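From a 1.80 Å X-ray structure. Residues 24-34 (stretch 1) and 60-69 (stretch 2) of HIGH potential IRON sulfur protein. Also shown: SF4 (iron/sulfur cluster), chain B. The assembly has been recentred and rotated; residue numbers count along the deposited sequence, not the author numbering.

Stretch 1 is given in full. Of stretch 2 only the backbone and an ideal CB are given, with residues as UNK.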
ATOM      1  N   GLN A  24      11.850   4.615  -3.027  1.00 12.10           N
ATOM      2  CA  GLN A  24      13.158   5.106  -2.650  1.00 13.68           C
ATOM      3  C   GLN A  24      12.870   5.951  -1.412  1.00 17.39           C
ATOM      4  O   GLN A  24      12.565   7.136  -1.508  1.00 18.82           O
ATOM      5  CB  GLN A  24      13.858   5.837  -3.806  1.00 14.16           C
ATOM      6  CG  GLN A  24      14.893   6.839  -3.294  1.00100.00           C
ATOM      7  CD  GLN A  24      15.929   7.146  -4.345  1.00100.00           C
ATOM      8  OE1 GLN A  24      16.721   8.083  -4.176  1.00 32.29           O
ATOM      9  NE2 GLN A  24      15.931   6.362  -5.422  1.00 34.88           N
ATOM     10  N   HIS A  25      12.920   5.292  -0.248  1.00 12.91           N
ATOM     11  CA  HIS A  25      12.634   5.876   1.059  1.00 10.38           C
ATOM     12  C   HIS A  25      13.455   5.201   2.147  1.00  7.56           C
ATOM     13  O   HIS A  25      13.595   3.991   2.153  1.00 10.97           O
ATOM     14  CB  HIS A  25      11.125   5.661   1.347  1.00 11.24           C
ATOM     15  CG  HIS A  25      10.605   6.413   2.542  1.00  8.93           C
ATOM     16  ND1 HIS A  25      10.798   5.943   3.837  1.00 15.33           N
ATOM     17  CD2 HIS A  25       9.908   7.584   2.625  1.00 11.25           C
ATOM     18  CE1 HIS A  25      10.228   6.815   4.668  1.00 10.42           C
ATOM     19  NE2 HIS A  25       9.694   7.814   3.969  1.00 11.79           N
ATOM     20  N   PRO A  26      14.000   5.981   3.078  1.00  8.71           N
ATOM     21  CA  PRO A  26      14.831   5.463   4.153  1.00  9.02           C
ATOM     22  C   PRO A  26      14.232   4.371   5.014  1.00 11.75           C
ATOM     23  O   PRO A  26      14.949   3.515   5.520  1.00 15.82           O
ATOM     24  CB  PRO A  26      15.270   6.678   4.987  1.00  7.53           C
ATOM     25  CG  PRO A  26      14.961   7.891   4.122  1.00  9.88           C
ATOM     26  CD  PRO A  26      13.846   7.454   3.178  1.00  8.93           C
ATOM     27  N   ALA A  27      12.922   4.402   5.199  1.00  8.36           N
ATOM     28  CA  ALA A  27      12.277   3.392   6.022  1.00 11.52           C
ATOM     29  C   ALA A  27      11.966   2.092   5.291  1.00 14.36           C
ATOM     30  O   ALA A  27      11.733   1.064   5.914  1.00 10.13           O
ATOM     31  CB  ALA A  27      10.949   3.936   6.538  1.00 10.21           C
ATOM     32  N   TYR A  28      11.946   2.136   3.970  1.00 10.20           N
ATOM     33  CA  TYR A  28      11.634   0.964   3.187  1.00 11.01           C
ATOM     34  C   TYR A  28      12.690  -0.131   3.221  1.00 14.91           C
ATOM     35  O   TYR A  28      13.878   0.141   3.227  1.00 11.13           O
ATOM     36  CB  TYR A  28      11.322   1.371   1.726  1.00  7.06           C
ATOM     37  CG  TYR A  28      11.189   0.189   0.782  1.00 13.90           C
ATOM     38  CD1 TYR A  28       9.975  -0.495   0.675  1.00  8.86           C
ATOM     39  CD2 TYR A  28      12.255  -0.250  -0.008  1.00 16.40           C
ATOM     40  CE1 TYR A  28       9.826  -1.588  -0.182  1.00 11.21           C
ATOM     41  CE2 TYR A  28      12.122  -1.338  -0.872  1.00 12.13           C
ATOM     42  CZ  TYR A  28      10.902  -2.013  -0.965  1.00 22.37           C
ATOM     43  OH  TYR A  28      10.778  -3.085  -1.825  1.00 13.40           O
ATOM     44  N   GLU A  29      12.247  -1.381   3.244  1.00  8.12           N
ATOM     45  CA  GLU A  29      13.144  -2.518   3.215  1.00  9.67           C
ATOM     46  C   GLU A  29      12.574  -3.455   2.183  1.00 17.31           C
ATOM     47  O   GLU A  29      11.363  -3.676   2.108  1.00 11.28           O
ATOM     48  CB  GLU A  29      13.409  -3.276   4.510  1.00 15.04           C
ATOM     49  CG  GLU A  29      13.884  -2.330   5.607  1.00 22.63           C
ATOM     50  CD  GLU A  29      13.810  -3.036   6.920  1.00100.00           C
ATOM     51  OE1 GLU A  29      14.068  -4.316   6.815  1.00 44.49           O
ATOM     52  OE2 GLU A  29      13.592  -2.470   7.977  1.00100.00           O
ATOM     53  N   GLU A  30      13.457  -3.994   1.371  1.00 11.47           N
ATOM     54  CA  GLU A  30      13.008  -4.898   0.334  1.00 14.79           C
ATOM     55  C   GLU A  30      12.248  -6.079   0.901  1.00 10.35           C
ATOM     56  O   GLU A  30      12.680  -6.726   1.849  1.00 13.86           O
ATOM     57  CB  GLU A  30      14.143  -5.269  -0.633  1.00 15.15           C
ATOM     58  CG  GLU A  30      14.391  -4.083  -1.582  1.00 22.60           C
ATOM     59  CD  GLU A  30      15.565  -4.242  -2.499  1.00 26.90           C
ATOM     60  OE1 GLU A  30      15.948  -5.488  -2.627  1.00100.00           O
ATOM     61  OE2 GLU A  30      16.103  -3.303  -3.053  1.00 23.51           O
ATOM     62  N   GLY A  31      11.095  -6.344   0.310  1.00 11.85           N
ATOM     63  CA  GLY A  31      10.250  -7.435   0.750  1.00  9.26           C
ATOM     64  C   GLY A  31       8.963  -6.915   1.386  1.00 14.37           C
ATOM     65  O   GLY A  31       7.994  -7.650   1.544  1.00 18.33           O
ATOM     66  N   GLN A  32       8.940  -5.646   1.771  1.00  8.68           N
ATOM     67  CA  GLN A  32       7.736  -5.098   2.375  1.00 10.49           C
ATOM     68  C   GLN A  32       6.764  -4.734   1.263  1.00 12.87           C
ATOM     69  O   GLN A  32       7.136  -4.022   0.326  1.00  9.53           O
ATOM     70  CB  GLN A  32       8.045  -3.802   3.152  1.00 11.41           C
ATOM     71  CG  GLN A  32       9.055  -3.983   4.300  1.00 10.14           C
ATOM     72  CD  GLN A  32       9.420  -2.681   5.003  1.00 10.34           C
ATOM     73  OE1 GLN A  32       9.107  -1.570   4.547  1.00 12.49           O
ATOM     74  NE2 GLN A  32      10.109  -2.811   6.132  1.00 16.16           N
ATOM     75  N   THR A  33       5.524  -5.206   1.369  1.00  7.95           N
ATOM     76  CA  THR A  33       4.495  -4.918   0.382  1.00  7.27           C
ATOM     77  C   THR A  33       3.153  -4.827   1.098  1.00  6.84           C
ATOM     78  O   THR A  33       3.027  -5.229   2.260  1.00  5.81           O
ATOM     79  CB  THR A  33       4.360  -5.994  -0.725  1.00 10.09           C
ATOM     80  OG1 THR A  33       3.947  -7.204  -0.128  1.00 12.62           O
ATOM     81  CG2 THR A  33       5.665  -6.188  -1.490  1.00  9.61           C
ATOM     82  N   CYS A  34       2.146  -4.311   0.384  1.00  6.93           N
ATOM     83  CA  CYS A  34       0.837  -4.199   0.983  1.00  7.29           C
ATOM     84  C   CYS A  34       0.400  -5.599   1.378  1.00 16.59           C
ATOM     85  O   CYS A  34      -0.182  -5.819   2.437  1.00  7.36           O
ATOM     86  CB  CYS A  34      -0.191  -3.601   0.004  1.00  4.28           C
ATOM     87  SG  CYS A  34       0.146  -1.870  -0.354  1.00  7.82           S
ATOM     88  N   UNK A  60      -2.753  -1.540  -4.267  1.00  5.08           N
ATOM     89  CA  UNK A  60      -2.044  -2.594  -4.966  1.00  6.20           C
ATOM     90  C   UNK A  60      -1.389  -3.586  -4.006  1.00 12.67           C
ATOM     91  O   UNK A  60      -0.647  -3.194  -3.105  1.00  6.93           O
ATOM     92  CB  UNK A  60      -0.986  -1.984  -5.888  1.00  6.20           C
ATOM     93  N   UNK A  61      -1.641  -4.888  -4.173  1.00  8.87           N
ATOM     94  CA  UNK A  61      -1.028  -5.873  -3.291  1.00 14.11           C
ATOM     95  C   UNK A  61       0.504  -5.803  -3.350  1.00 11.32           C
ATOM     96  O   UNK A  61       1.227  -6.179  -2.421  1.00 10.24           O
ATOM     97  CB  UNK A  61      -1.506  -7.278  -3.662  1.00 14.11           C
ATOM     98  N   UNK A  62       1.019  -5.309  -4.465  1.00  5.14           N
ATOM     99  CA  UNK A  62       2.463  -5.209  -4.606  1.00  8.49           C
ATOM    100  C   UNK A  62       3.005  -3.835  -4.260  1.00 11.83           C
ATOM    101  O   UNK A  62       4.178  -3.568  -4.518  1.00 10.37           O
ATOM    102  CB  UNK A  62       2.868  -5.569  -6.037  1.00  8.49           C
ATOM    103  N   UNK A  63       2.161  -2.974  -3.695  1.00  9.54           N
ATOM    104  CA  UNK A  63       2.552  -1.614  -3.337  1.00  5.80           C
ATOM    105  C   UNK A  63       3.203  -1.435  -1.967  1.00  4.37           C
ATOM    106  O   UNK A  63       3.608  -2.395  -1.310  1.00  7.16           O
ATOM    107  CB  UNK A  63       1.313  -0.718  -3.402  1.00  5.80           C
ATOM    108  N   UNK A  64       3.297  -0.174  -1.547  1.00  6.38           N
ATOM    109  CA  UNK A  64       3.903   0.170  -0.272  1.00  7.16           C
ATOM    110  C   UNK A  64       3.628   1.625   0.068  1.00  7.57           C
ATOM    111  O   UNK A  64       3.418   2.426  -0.827  1.00  9.31           O
ATOM    112  CB  UNK A  64       5.409  -0.097  -0.301  1.00  7.16           C
ATOM    113  N   UNK A  65       3.650   1.968   1.346  1.00  8.95           N
ATOM    114  CA  UNK A  65       3.453   3.329   1.804  1.00  8.20           C
ATOM    115  C   UNK A  65       4.156   3.389   3.149  1.00  8.75           C
ATOM    116  O   UNK A  65       4.506   2.347   3.720  1.00  4.80           O
ATOM    117  CB  UNK A  65       1.974   3.711   1.897  1.00  8.20           C
ATOM    118  N   UNK A  66       4.363   4.597   3.654  1.00  9.41           N
ATOM    119  CA  UNK A  66       5.042   4.803   4.931  1.00 10.28           C
ATOM    120  C   UNK A  66       4.358   4.186   6.145  1.00 11.82           C
ATOM    121  O   UNK A  66       4.984   4.005   7.197  1.00  9.30           O
ATOM    122  CB  UNK A  66       5.199   6.306   5.172  1.00 10.28           C
ATOM    123  N   UNK A  67       3.071   3.864   6.012  1.00  9.67           N
ATOM    124  CA  UNK A  67       2.345   3.258   7.107  1.00 10.28           C
ATOM    125  C   UNK A  67       2.551   1.742   7.136  1.00  7.21           C
ATOM    126  O   UNK A  67       1.936   1.038   7.934  1.00  7.87           O
ATOM    127  CB  UNK A  67       0.856   3.592   6.999  1.00 10.28           C
ATOM    128  N   UNK A  68       3.419   1.206   6.277  1.00  8.59           N
ATOM    129  CA  UNK A  68       3.649  -0.233   6.288  1.00 11.85           C
ATOM    130  C   UNK A  68       4.060  -0.758   7.662  1.00 17.13           C
ATOM    131  O   UNK A  68       4.923  -0.195   8.344  1.00  7.27           O
ATOM    132  CB  UNK A  68       4.724  -0.591   5.260  1.00 11.85           C
ATOM    133  N   UNK A  69       3.430  -1.856   8.067  1.00 10.12           N
ATOM    134  CA  UNK A  69       3.713  -2.498   9.339  1.00  7.64           C
ATOM    135  C   UNK A  69       3.522  -4.015   9.167  1.00  9.96           C
ATOM    136  O   UNK A  69       2.558  -4.475   8.562  1.00 10.00           O
ATOM    137  CB  UNK A  69       2.813  -1.945  10.446  1.00  7.64           C
TER
HETATM  138 FE1  SF4 B  80      -0.148  -0.891   1.643  1.00  8.54          FE
HETATM  139 FE2  SF4 B  80       0.074  -1.176   4.357  1.00 10.35          FE
HETATM  140 FE3  SF4 B  80      -2.056   0.142   3.248  1.00  9.58          FE
HETATM  141 FE4  SF4 B  80       0.432   1.252   3.126  1.00  8.32          FE
HETATM  142  S1  SF4 B  80      -0.740   0.780   4.990  1.00  8.26           S
HETATM  143  S2  SF4 B  80      -1.060   1.130   1.447  1.00  8.80           S
HETATM  144  S3  SF4 B  80       1.698  -0.561   2.938  1.00  7.13           S
HETATM  145  S4  SF4 B  80      -1.512  -2.032   2.957  1.00  8.22           S

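Position 60 has its CA-to-CB bond sideways, with nothing of stretch 1 within 5.5 Å of the ideal CB. Many residues would fit. It opens a type I turn, where a small polar group can accept from a backbone NH two residues on. The residue is Ser60; Ser60 OG accepts a hydrogen bond from the N of position 62 at 3.2 Å.

Position 61 points away from stretch 1, so the contact sets little demand. The residue is Ala61. Its backbone does the work here: Ala61 O lies 3.6 Å from Thr33 CB.

Position 62 also points away. Polar turn residues would suit. The residue is Asn62, at the margin of the contact.

Position 63 is restrictive. An ideal CB would sit 3.5 Å from Cys34 SG and 3.2 Å from Ser60 O. Glycine is favoured, and Gly63 is found. Its O accepts a weak hydrogen bond from Cys34 N at 2.9 Å, and Thr33 CA approaches the same Gly63 O at 3.2 Å.

Position 64 starts sideways, but its ideal CB is 4.7 Å from Tyr28 CE1 and 4.3 Å from Gln32 O. Beyond it lie His25, Tyr28 and the acceptor Gln32 OE1. A large flat side chain would fit, better still with a donor. The residue is Trp64. Trp64 NE1 donates to Gln32 OE1 at 2.9 Å. The edge of Tyr28 meets the face of the indole, the planes at 90°, and Tyr28 CB sits over its six-membered ring. His25 packs obliquely against the same ring.

Position 65 points away from stretch 1, and SF4 FE4 is close to its CB. A metal ligand is expected, and cysteine suits best. Cys65 SG binds FE4 at 2.2 Å. Cys65 SG also accepts a hydrogen bond from the N of position 67 at 3.3 Å.

At position 66 CA-to-CB points sideways, and the ideal CB of position 66 is 4.9 Å from His25 NE2. A modest side chain, such as threonine, valine or serine, would fit. The residue is Thr66; its CG2 reaches His25 NE2 at 3.5 Å.

Position 67 is out of reach of stretch 1. A small residue would serve beside the cluster. Ala67 CB lies 3.9 Å from SF4 S1.

Position 68 points toward stretch 1; the ideal CB of position 68 is 4.5 Å from Gln32 OE1. The Gln32 chain and Thr33 O invite a flat ring with a donor. The residue is Trp68. Gln32 CG lies over its six-membered ring, and Trp68 NE1 donates to Thr33 O at 2.9 Å.

Position 69 points away and would accept many residues. It is Val69.

Stretch 2, residues 60-69: SANGWCTAWV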
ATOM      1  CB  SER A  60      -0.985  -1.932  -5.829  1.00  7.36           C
ATOM      2  OG  SER A  60      -0.121  -2.923  -6.350  1.00  9.86           O
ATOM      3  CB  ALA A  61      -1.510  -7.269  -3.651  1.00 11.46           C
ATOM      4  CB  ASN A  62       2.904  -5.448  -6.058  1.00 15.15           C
ATOM      5  CG  ASN A  62       2.315  -6.710  -6.619  1.00 27.58           C
ATOM      6  OD1 ASN A  62       1.536  -6.670  -7.580  1.00 55.85           O
ATOM      7  ND2 ASN A  62       2.676  -7.832  -6.006  1.00 26.61           N
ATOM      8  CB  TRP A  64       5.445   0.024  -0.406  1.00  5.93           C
ATOM      9  CG  TRP A  64       6.204   0.242   0.870  1.00  7.70           C
ATOM     10  CD1 TRP A  64       6.525  -0.708   1.777  1.00 10.33           C
ATOM     11  CD2 TRP A  64       6.749   1.472   1.371  1.00  9.67           C
ATOM     12  NE1 TRP A  64       7.221  -0.156   2.821  1.00  9.84           N
ATOM     13  CE2 TRP A  64       7.381   1.183   2.596  1.00  9.42           C
ATOM     14  CE3 TRP A  64       6.758   2.779   0.901  1.00  6.51           C
ATOM     15  CZ2 TRP A  64       8.018   2.177   3.349  1.00 13.96           C
ATOM     16  CZ3 TRP A  64       7.383   3.756   1.644  1.00  7.00           C
ATOM     17  CH2 TRP A  64       8.007   3.461   2.854  1.00  1.93           C
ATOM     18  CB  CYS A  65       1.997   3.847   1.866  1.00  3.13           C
ATOM     19  SG  CYS A  65       1.110   3.353   3.366  1.00  7.35           S
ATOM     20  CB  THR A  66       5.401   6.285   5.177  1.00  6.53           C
ATOM     21  OG1 THR A  66       4.212   7.055   5.263  1.00  6.81           O
ATOM     22  CG2 THR A  66       6.309   6.830   4.082  1.00  6.41           C
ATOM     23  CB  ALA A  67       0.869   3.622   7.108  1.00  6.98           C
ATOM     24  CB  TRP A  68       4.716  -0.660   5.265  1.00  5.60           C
ATOM     25  CG  TRP A  68       4.829  -2.149   5.210  1.00  9.08           C
ATOM     26  CD1 TRP A  68       4.164  -2.968   4.361  1.00  7.13           C
ATOM     27  CD2 TRP A  68       5.636  -2.990   6.039  1.00 11.91           C
ATOM     28  NE1 TRP A  68       4.499  -4.277   4.606  1.00  6.66           N
ATOM     29  CE2 TRP A  68       5.401  -4.322   5.624  1.00 10.45           C
ATOM     30  CE3 TRP A  68       6.540  -2.756   7.081  1.00 10.73           C
ATOM     31  CZ2 TRP A  68       6.048  -5.401   6.234  1.00 13.79           C
ATOM     32  CZ3 TRP A  68       7.173  -3.827   7.682  1.00 12.70           C
ATOM     33  CH2 TRP A  68       6.929  -5.135   7.263  1.00  9.80           C
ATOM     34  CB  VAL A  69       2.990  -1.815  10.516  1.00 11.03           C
ATOM     35  CG1 VAL A  69       1.489  -1.843  10.314  1.00 15.84           C
ATOM     36  CG2 VAL A  69       3.317  -2.453  11.858  1.00 19.23           C
TER
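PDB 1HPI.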